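Local coordinates for protein lovastatin nonaketide synthase, polyketide synthase component (Aspergillus terreus, PDB 7CPX) that assembles the lovastatin precursor dihydromonacolin L from malonyl-CoA as a multidomain iterative polyketide synthase that works as a homodimer together with LovC, at residues 998-1003 against 1168-1173; 953-958 against 1155-1160; 1691-1696 against 1721-1726. The protein carries 2 engineered substitutions. All coordinates share one frame; numbering follows the deposited sequence.

Contact 1. Residues 998-1003 against 1168-1173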
loop_
_atom_site.group_PDB
_atom_site.type_symbol
_atom_site.label_atom_id
_atom_site.label_comp_id
_atom_site.label_asym_id
_atom_site.label_seq_id
_atom_site.Cartn_x
_atom_site.Cartn_y
_atom_site.Cartn_z
ATOM N N TYR A 998 5.331 -17.028 5.701
ATOM C CA TYR A 998 4.195 -16.151 5.435
ATOM C C TYR A 998 3.305 -16.032 6.664
ATOM O O TYR A 998 2.802 -14.947 6.978
ATOM C CB TYR A 998 3.381 -16.678 4.252
ATOM C CG TYR A 998 4.160 -16.837 2.966
ATOM C CD1 TYR A 998 4.922 -15.800 2.454
ATOM C CD2 TYR A 998 4.129 -18.031 2.264
ATOM C CE1 TYR A 998 5.630 -15.949 1.278
ATOM C CE2 TYR A 998 4.833 -18.189 1.094
ATOM C CZ TYR A 998 5.582 -17.148 0.603
ATOM O OH TYR A 998 6.283 -17.311 -0.569
ATOM N N ILE A 999 3.091 -17.144 7.366
ATOM C CA ILE A 999 2.240 -17.121 8.551
ATOM C C ILE A 999 2.850 -16.238 9.632
ATOM O O ILE A 999 2.150 -15.441 10.271
ATOM C CB ILE A 999 2.003 -18.555 9.052
ATOM C CG1 ILE A 999 1.039 -19.270 8.110
ATOM C CG2 ILE A 999 1.455 -18.538 10.463
ATOM C CD1 ILE A 999 1.080 -20.761 8.211
ATOM N N VAL A 1000 4.155 -16.369 9.863
ATOM C CA VAL A 1000 4.816 -15.543 10.864
ATOM C C VAL A 1000 4.791 -14.082 10.444
ATOM O O VAL A 1000 4.652 -13.185 11.281
ATOM C CB VAL A 1000 6.253 -16.039 11.104
ATOM C CG1 VAL A 1000 6.954 -15.151 12.110
ATOM C CG2 VAL A 1000 6.237 -17.472 11.592
ATOM N N MET A 1001 4.932 -13.815 9.144
ATOM C CA MET A 1001 4.823 -12.445 8.661
ATOM C C MET A 1001 3.447 -11.876 8.971
ATOM O O MET A 1001 3.320 -10.741 9.440
ATOM C CB MET A 1001 5.089 -12.397 7.159
ATOM C CG MET A 1001 6.529 -12.652 6.774
ATOM S SD MET A 1001 6.762 -12.828 4.994
ATOM C CE MET A 1001 6.213 -11.230 4.399
ATOM N N ALA A 1002 2.401 -12.662 8.720
ATOM C CA ALA A 1002 1.047 -12.197 8.995
ATOM C C ALA A 1002 0.847 -11.947 10.482
ATOM O O ALA A 1002 0.221 -10.957 10.876
ATOM C CB ALA A 1002 0.029 -13.212 8.481
ATOM N N MET A 1003 1.372 -12.834 11.328
ATOM C CA MET A 1003 1.186 -12.669 12.766
ATOM C C MET A 1003 1.959 -11.464 13.291
ATOM O O MET A 1003 1.468 -10.734 14.160
ATOM C CB MET A 1003 1.599 -13.945 13.496
ATOM C CG MET A 1003 0.696 -15.122 13.183
ATOM S SD MET A 1003 0.775 -16.453 14.391
ATOM C CE MET A 1003 -0.611 -17.452 13.853
ATOM N N LEU A 1168 6.981 -16.314 16.466
ATOM C CA LEU A 1168 7.426 -17.624 16.029
ATOM C C LEU A 1168 8.671 -17.483 15.175
ATOM O O LEU A 1168 8.766 -16.576 14.344
ATOM C CB LEU A 1168 6.342 -18.343 15.218
ATOM C CG LEU A 1168 5.186 -18.970 15.991
ATOM C CD1 LEU A 1168 4.060 -19.325 15.038
ATOM C CD2 LEU A 1168 5.655 -20.204 16.732
ATOM N N HIS A 1169 9.617 -18.383 15.384
ATOM C CA HIS A 1169 10.673 -18.583 14.412
ATOM C C HIS A 1169 10.100 -19.430 13.283
ATOM O O HIS A 1169 9.707 -20.577 13.525
ATOM C CB HIS A 1169 11.866 -19.272 15.058
ATOM C CG HIS A 1169 13.081 -19.351 14.185
ATOM N ND1 HIS A 1169 13.030 -19.237 12.814
ATOM C CD2 HIS A 1169 14.387 -19.536 14.497
ATOM C CE1 HIS A 1169 14.248 -19.350 12.318
ATOM N NE2 HIS A 1169 15.091 -19.531 13.318
ATOM N N PRO A 1170 10.019 -18.914 12.050
ATOM C CA PRO A 1170 9.385 -19.685 10.973
ATOM C C PRO A 1170 9.912 -21.105 10.867
ATOM O O PRO A 1170 9.227 -21.989 10.348
ATOM C CB PRO A 1170 9.715 -18.863 9.724
ATOM C CG PRO A 1170 9.786 -17.470 10.226
ATOM C CD PRO A 1170 10.393 -17.561 11.601
ATOM N N ALA A 1171 11.129 -21.336 11.361
ATOM C CA ALA A 1171 11.654 -22.695 11.411
ATOM C C ALA A 1171 10.805 -23.578 12.315
ATOM O O ALA A 1171 10.482 -24.715 11.956
ATOM C CB ALA A 1171 13.104 -22.679 11.889
ATOM N N SER A 1172 10.430 -23.073 13.493
ATOM C CA SER A 1172 9.632 -23.874 14.415
ATOM C C SER A 1172 8.257 -24.181 13.834
ATOM O O SER A 1172 7.775 -25.316 13.927
ATOM C CB SER A 1172 9.495 -23.151 15.754
ATOM O OG SER A 1172 8.831 -21.909 15.596
ATOM N N LEU A 1173 7.612 -23.185 13.229
ATOM C CA LEU A 1173 6.291 -23.408 12.650
ATOM C C LEU A 1173 6.371 -24.337 11.444
ATOM O O LEU A 1173 5.483 -25.172 11.233
ATOM C CB LEU A 1173 5.663 -22.069 12.270
ATOM C CG LEU A 1173 4.318 -22.118 11.547
ATOM C CD1 LEU A 1173 3.274 -22.785 12.419
ATOM C CD2 LEU A 1173 3.876 -20.720 11.165
#

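Contact 2. Residues 953-958 against 1155-1160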
loop_
_atom_site.group_PDB
_atom_site.type_symbol
_atom_site.label_atom_id
_atom_site.label_comp_id
_atom_site.label_asym_id
_atom_site.label_seq_id
_atom_site.Cartn_x
_atom_site.Cartn_y
_atom_site.Cartn_z
ATOM N N HIS A 953 10.923 -4.077 10.810
ATOM C CA HIS A 953 10.612 -5.347 11.447
ATOM C C HIS A 953 11.059 -6.511 10.574
ATOM O O HIS A 953 10.835 -6.527 9.361
ATOM C CB HIS A 953 9.115 -5.447 11.725
ATOM C CG HIS A 953 8.734 -6.644 12.536
ATOM N ND1 HIS A 953 8.839 -7.932 12.055
ATOM C CD2 HIS A 953 8.253 -6.752 13.797
ATOM C CE1 HIS A 953 8.441 -8.780 12.986
ATOM N NE2 HIS A 953 8.078 -8.090 14.052
ATOM N N LEU A 954 11.699 -7.490 11.206
ATOM C CA LEU A 954 12.175 -8.658 10.482
ATOM C C LEU A 954 11.003 -9.401 9.856
ATOM O O LEU A 954 9.909 -9.462 10.424
ATOM C CB LEU A 954 12.947 -9.580 11.426
ATOM C CG LEU A 954 13.581 -10.818 10.791
ATOM C CD1 LEU A 954 14.585 -10.425 9.722
ATOM C CD2 LEU A 954 14.240 -11.676 11.855
ATOM N N LEU A 955 11.238 -9.957 8.668
ATOM C CA LEU A 955 10.222 -10.678 7.909
ATOM C C LEU A 955 9.214 -9.721 7.284
ATOM O O LEU A 955 8.376 -10.138 6.480
ATOM C CB LEU A 955 9.485 -11.684 8.798
ATOM C CG LEU A 955 10.315 -12.524 9.768
ATOM C CD1 LEU A 955 9.412 -13.453 10.552
ATOM C CD2 LEU A 955 11.380 -13.309 9.034
ATOM N N LEU A 956 9.297 -8.438 7.627
ATOM C CA LEU A 956 8.321 -7.461 7.166
ATOM C C LEU A 956 9.014 -6.286 6.495
ATOM O O LEU A 956 8.488 -5.706 5.540
ATOM C CB LEU A 956 7.468 -6.969 8.335
ATOM C CG LEU A 956 6.641 -8.027 9.063
ATOM C CD1 LEU A 956 5.868 -7.399 10.205
ATOM C CD2 LEU A 956 5.697 -8.708 8.104
ATOM N N GLY A 957 10.197 -5.933 6.985
ATOM C CA GLY A 957 10.847 -4.752 6.476
ATOM C C GLY A 957 10.203 -3.499 7.047
ATOM O O GLY A 957 9.691 -3.475 8.170
ATOM N N LYS A 958 10.234 -2.442 6.244
ATOM C CA LYS A 958 9.703 -1.154 6.655
ATOM C C LYS A 958 8.250 -1.016 6.232
ATOM O O LYS A 958 7.877 -1.369 5.110
ATOM C CB LYS A 958 10.526 -0.016 6.053
ATOM C CG LYS A 958 12.011 -0.153 6.287
ATOM C CD LYS A 958 12.731 1.156 6.056
ATOM C CE LYS A 958 14.229 0.950 6.033
ATOM N NZ LYS A 958 14.690 0.361 4.746
ATOM N N ILE A 1155 12.552 -22.698 18.812
ATOM C CA ILE A 1155 13.737 -21.839 18.744
ATOM C C ILE A 1155 13.294 -20.382 18.670
ATOM O O ILE A 1155 12.429 -20.039 17.842
ATOM C CB ILE A 1155 14.610 -22.218 17.535
ATOM C CG1 ILE A 1155 15.796 -21.258 17.408
ATOM C CG2 ILE A 1155 13.778 -22.236 16.256
ATOM C CD1 ILE A 1155 16.823 -21.687 16.381
ATOM N N PRO A 1156 13.821 -19.494 19.509
ATOM C CA PRO A 1156 13.397 -18.094 19.457
ATOM C C PRO A 1156 14.018 -17.349 18.289
ATOM O O PRO A 1156 15.133 -17.642 17.849
ATOM C CB PRO A 1156 13.892 -17.532 20.794
ATOM C CG PRO A 1156 15.094 -18.343 21.100
ATOM C CD PRO A 1156 14.813 -19.725 20.574
ATOM N N LEU A 1157 13.270 -16.371 17.788
ATOM C CA LEU A 1157 13.745 -15.471 16.749
ATOM C C LEU A 1157 13.459 -14.044 17.184
ATOM O O LEU A 1157 12.326 -13.721 17.555
ATOM C CB LEU A 1157 13.073 -15.765 15.405
ATOM C CG LEU A 1157 13.489 -14.859 14.244
ATOM C CD1 LEU A 1157 14.985 -14.950 13.994
ATOM C CD2 LEU A 1157 12.717 -15.212 12.987
ATOM N N MET A 1158 14.482 -13.196 17.141
ATOM C CA MET A 1158 14.369 -11.812 17.571
ATOM C C MET A 1158 14.967 -10.899 16.513
ATOM O O MET A 1158 15.948 -11.255 15.854
ATOM C CB MET A 1158 15.075 -11.588 18.913
ATOM C CG MET A 1158 16.546 -11.974 18.909
ATOM S SD MET A 1158 17.348 -11.691 20.499
ATOM C CE MET A 1158 17.184 -9.913 20.659
ATOM N N ASP A 1159 14.368 -9.721 16.358
ATOM C CA ASP A 1159 14.855 -8.729 15.406
ATOM C C ASP A 1159 15.989 -7.949 16.057
ATOM O O ASP A 1159 15.767 -7.197 17.012
ATOM C CB ASP A 1159 13.720 -7.802 14.980
ATOM C CG ASP A 1159 14.154 -6.788 13.939
ATOM O OD1 ASP A 1159 15.319 -6.852 13.491
ATOM O OD2 ASP A 1159 13.331 -5.926 13.570
ATOM N N GLU A 1160 17.207 -8.128 15.545
ATOM C CA GLU A 1160 18.351 -7.418 16.105
ATOM C C GLU A 1160 18.178 -5.911 15.989
ATOM O O GLU A 1160 18.647 -5.163 16.855
ATOM C CB GLU A 1160 19.637 -7.861 15.408
ATOM C CG GLU A 1160 19.907 -9.355 15.498
ATOM C CD GLU A 1160 20.118 -9.828 16.924
ATOM O OE1 GLU A 1160 20.279 -8.973 17.819
ATOM O OE2 GLU A 1160 20.122 -11.056 17.149
#

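Contact 3. Residues 1691-1696 against 1721-1726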
loop_
_atom_site.group_PDB
_atom_site.type_symbol
_atom_site.label_atom_id
_atom_site.label_comp_id
_atom_site.label_asym_id
_atom_site.label_seq_id
_atom_site.Cartn_x
_atom_site.Cartn_y
_atom_site.Cartn_z
ATOM N N PHE A 1691 17.933 -83.862 -8.456
ATOM C CA PHE A 1691 16.901 -84.566 -7.711
ATOM C C PHE A 1691 15.533 -84.376 -8.354
ATOM O O PHE A 1691 15.187 -83.294 -8.836
ATOM C CB PHE A 1691 16.856 -84.085 -6.262
ATOM C CG PHE A 1691 17.858 -84.747 -5.364
ATOM C CD1 PHE A 1691 17.546 -85.920 -4.704
ATOM C CD2 PHE A 1691 19.104 -84.181 -5.160
ATOM C CE1 PHE A 1691 18.462 -86.527 -3.867
ATOM C CE2 PHE A 1691 20.023 -84.780 -4.322
ATOM C CZ PHE A 1691 19.703 -85.956 -3.677
ATOM N N VAL A 1692 14.756 -85.454 -8.360
ATOM C CA VAL A 1692 13.366 -85.444 -8.798
ATOM C C VAL A 1692 12.546 -85.962 -7.628
ATOM O O VAL A 1692 12.605 -87.154 -7.303
ATOM C CB VAL A 1692 13.140 -86.299 -10.051
ATOM C CG1 VAL A 1692 11.682 -86.237 -10.476
ATOM C CG2 VAL A 1692 14.051 -85.836 -11.175
ATOM N N MET A 1693 11.786 -85.078 -6.995
ATOM C CA MET A 1693 11.147 -85.363 -5.716
ATOM C C MET A 1693 9.655 -85.571 -5.936
ATOM O O MET A 1693 8.929 -84.624 -6.256
ATOM C CB MET A 1693 11.401 -84.227 -4.732
ATOM C CG MET A 1693 12.853 -83.777 -4.667
ATOM S SD MET A 1693 13.961 -85.043 -4.026
ATOM C CE MET A 1693 13.384 -85.157 -2.336
ATOM N N LEU A 1694 9.206 -86.810 -5.762
ATOM C CA LEU A 1694 7.790 -87.145 -5.752
ATOM C C LEU A 1694 7.227 -87.201 -4.338
ATOM O O LEU A 1694 6.090 -87.644 -4.150
ATOM C CB LEU A 1694 7.559 -88.484 -6.455
ATOM C CG LEU A 1694 7.601 -88.476 -7.986
ATOM C CD1 LEU A 1694 8.910 -87.902 -8.505
ATOM C CD2 LEU A 1694 7.384 -89.882 -8.525
ATOM N N THR A 1695 8.002 -86.760 -3.344
ATOM C CA THR A 1695 7.565 -86.867 -1.957
ATOM C C THR A 1695 6.274 -86.096 -1.722
ATOM O O THR A 1695 5.381 -86.570 -1.011
ATOM C CB THR A 1695 8.663 -86.358 -1.022
ATOM O OG1 THR A 1695 8.968 -84.994 -1.336
ATOM C CG2 THR A 1695 9.917 -87.201 -1.172
ATOM N N GLU A 1696 6.157 -84.904 -2.308
ATOM C CA GLU A 1696 4.952 -84.108 -2.110
ATOM C C GLU A 1696 3.718 -84.809 -2.658
ATOM O O GLU A 1696 2.624 -84.628 -2.113
ATOM C CB GLU A 1696 5.113 -82.735 -2.763
ATOM C CG GLU A 1696 6.461 -82.088 -2.507
ATOM C CD GLU A 1696 6.907 -82.229 -1.067
ATOM O OE1 GLU A 1696 6.051 -82.137 -0.163
ATOM O OE2 GLU A 1696 8.117 -82.443 -0.842
ATOM N N SER A 1721 22.643 -80.181 -6.656
ATOM C CA SER A 1721 22.939 -79.033 -7.504
ATOM C C SER A 1721 21.735 -78.606 -8.325
ATOM O O SER A 1721 21.581 -77.416 -8.616
ATOM C CB SER A 1721 24.104 -79.353 -8.446
ATOM O OG SER A 1721 23.776 -80.426 -9.312
ATOM N N ASN A 1722 20.884 -79.559 -8.698
ATOM C CA ASN A 1722 19.613 -79.293 -9.348
ATOM C C ASN A 1722 18.554 -80.165 -8.692
ATOM O O ASN A 1722 18.857 -81.241 -8.171
ATOM C CB ASN A 1722 19.673 -79.581 -10.853
ATOM C CG ASN A 1722 20.669 -78.698 -11.575
ATOM O OD1 ASN A 1722 20.942 -77.575 -11.153
ATOM N ND2 ASN A 1722 21.217 -79.202 -12.675
ATOM N N THR A 1723 17.312 -79.691 -8.699
ATOM C CA THR A 1723 16.236 -80.489 -8.132
ATOM C C THR A 1723 14.893 -80.035 -8.681
ATOM O O THR A 1723 14.673 -78.846 -8.935
ATOM C CB THR A 1723 16.215 -80.413 -6.605
ATOM O OG1 THR A 1723 17.496 -80.781 -6.079
ATOM C CG2 THR A 1723 15.144 -81.349 -6.057
ATOM N N VAL A 1724 13.996 -81.007 -8.837
ATOM C CA VAL A 1724 12.620 -80.776 -9.254
ATOM C C VAL A 1724 11.702 -81.495 -8.277
ATOM O O VAL A 1724 11.856 -82.700 -8.045
ATOM C CB VAL A 1724 12.366 -81.272 -10.689
ATOM C CG1 VAL A 1724 10.972 -80.875 -11.148
ATOM C CG2 VAL A 1724 13.425 -80.734 -11.634
ATOM N N TRP A 1725 10.753 -80.761 -7.710
ATOM C CA TRP A 1725 9.722 -81.322 -6.851
ATOM C C TRP A 1725 8.418 -81.415 -7.627
ATOM O O TRP A 1725 8.116 -80.553 -8.456
ATOM C CB TRP A 1725 9.526 -80.467 -5.598
ATOM C CG TRP A 1725 10.641 -80.579 -4.609
ATOM C CD1 TRP A 1725 10.659 -81.338 -3.477
ATOM C CD2 TRP A 1725 11.905 -79.907 -4.659
ATOM N NE1 TRP A 1725 11.854 -81.183 -2.820
ATOM C CE2 TRP A 1725 12.636 -80.308 -3.525
ATOM C CE3 TRP A 1725 12.485 -79.000 -5.551
ATOM C CZ2 TRP A 1725 13.922 -79.840 -3.262
ATOM C CZ3 TRP A 1725 13.757 -78.530 -5.285
ATOM C CH2 TRP A 1725 14.464 -78.953 -4.151
ATOM N N LEU A 1726 7.659 -82.476 -7.373
ATOM C CA LEU A 1726 6.353 -82.681 -7.986
ATOM C C LEU A 1726 5.293 -82.644 -6.897
ATOM O O LEU A 1726 5.385 -83.387 -5.915
ATOM C CB LEU A 1726 6.296 -84.010 -8.735
ATOM C CG LEU A 1726 7.328 -84.230 -9.840
ATOM C CD1 LEU A 1726 6.997 -85.502 -10.594
ATOM C CD2 LEU A 1726 7.375 -83.038 -10.779
#

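Contact 1. Residues 998-1003 against 1168-1173
Between Leu1168 and Leu1173, whose side chains meet Val1000 and Ile999, the carbonyl O of His1169 is held by Ser1172 OG at 2.6 Å. The backbone N atoms of Ser1172 and Leu1173 add weak bonds to the same oxygen, which fits His1169 being the N-cap of helix 1170-1184. This helix, in the C-terminal hotdog of the dehydratase domain, starts against helix 995-1012 of the N-terminal hotdog, so the contact joins the two halves of a double hotdog. Across it the contact is mainly apolar side-chain packing. Val1000 sits in the middle: CG1 is anti to the backbone N (chi1 178°) and lies 3.2 Å from Leu1168 O, while CG2 touches Leu1168 CB at 3.7 Å and Pro1170 CG at 3.8 Å, the Val1000 side chain and the proline ring crossing at about a right angle. Met1003 SD reaches only as far as Leu1168 CD1, at 4.4 Å. Ile1204 and Leu1206 of strand 1196-1206 add cover beside Ile999 and Met1003. Leu1173 directly precedes Asp1174, the predicted proton donor. Leu1173 CG is anti to the backbone N (chi1 175°), and one branch does the touching: Leu1173 CD2 meets Ile999 CG2 at 3.3 Å and Val1000 CG2 at 4.0 Å.

Contact 2. Residues 953-958 against 1155-1160
Leu954 and Asp1159 bring their CA atoms to 5.6 Å where residues 953-956 form a type II turn, closed by Leu956 N to His953 O at 3.0 Å, with Leu955 in the left-handed region (phi 74°). The single polar link across the contact is weak: Leu954 N to Asp1159 OD2, 3.3 Å, with an N-H...O angle of only 132°. Asp1159 CG, anti to its backbone N (chi1 -177°), lies beside the turn, 3.9 Å from Leu954 CB. The other carboxylate oxygen, OD1, accepts from Gly1161 N in an Asx turn. The rest is leucine against leucine. Leu954 CD2 fits into the fork of Leu1157, 4.0 Å from CD1 and equally near CD2, the two side chains crossing at about a right angle. Leu955 CD1 makes a looser approach to Leu1157 CD2 at 4.5 Å, and the Leu955 side chain also packs on Val1000 and Pro1170. Lys958, at the far end of the segment, forms a salt bridge with Glu145 of the second subunit. Weakly bonded strand 1158-1159 pairs antiparallel with 1164-1165, so a small hairpin of the C-terminal hotdog is set against a turn of the predicted N-terminal hotdog, a contact between the two hotdogs of the double-hotdog dehydratase fold.

Contact 3. Residues 1691-1696 against 1721-1726
Phe1691 and Thr1723 begin a ladder of backbone hydrogen bonds between strands 1691-1693 and 1723-1726, whose directions differ by 9°, making the pairing parallel. Four bonds carry it: Phe1691 N to Asn1722 O at 2.8 Å, Val1724 N to Phe1691 O at 2.6 Å, Met1693 N to Val1724 O at 2.6 Å and Leu1726 N to Met1693 O at 2.7 Å. The alternation, with Phe1691 and Met1693 each bonding to residues one before and one after their opposite number, is the evidence for parallel register. Asn1722 O has a second donor, Thr1723 OG1 at 2.5 Å, which comes from the opposite face of the carbonyl plane to Phe1691 N.

The strands are the two ends of a beta-alpha-beta crossover through helix 1705-1719, part of a mixed sheet whose place in the chain is consistent with the truncated structural ketoreductase of reducing synthases. Val1692 and Val1724 point to the face packed by helix 1775-1784, and Val1692 also touches helix 1652-1664.

Aromatic contacts lie on the other face. Met1693 CG, beside the backbone N (chi1 -47°) and anti to the carbonyl carbon, sits over the five-membered ring of Trp1725, 3.5 Å from its centroid and 18° off the normal, a CH-pi contact. The bend at chi2 leaves Met1693 SD oblique to that ring, in a Met-aromatic contact. Thr1723 CG2 rests on the same indole face, toward the rim, and also touches Phe1691 CB.

Among apolar contacts beyond the ladder, Leu1694 CD1 meets Leu1726 CD1 at 3.7 Å, the side chains lying side by side. Just past the strand, within residues 1691-1696, Thr1695 OG1 donates to Glu1696 OE2 at 2.7 Å from above the carboxylate plane, and Glu1696 OE1 is bonded to Thr1740 OG1.

In the fold
Contacts 1 and 2 belong to one dehydratase domain: their centres are 10 Å apart, their segments alternate along the chain, and they touch, with Val1000 CG1 lying 3.4 Å from Leu955 CD1. Both cross from the N-terminal to the C-terminal hotdog, near the predicted catalytic pair. In contact 1, the Leu1173 side chain is about 5 Å from that of Asp1174 and the Pro1170 side chain about 8 Å from that of His985; in contact 2, the side chains of Leu955 and Leu1157 are about 11 Å from those of His985 and Asp1174, respectively. Contact 3 is remote, its centre about 68 Å from that of contact 1 and 76 Å from that of contact 2, away from the annotated sites.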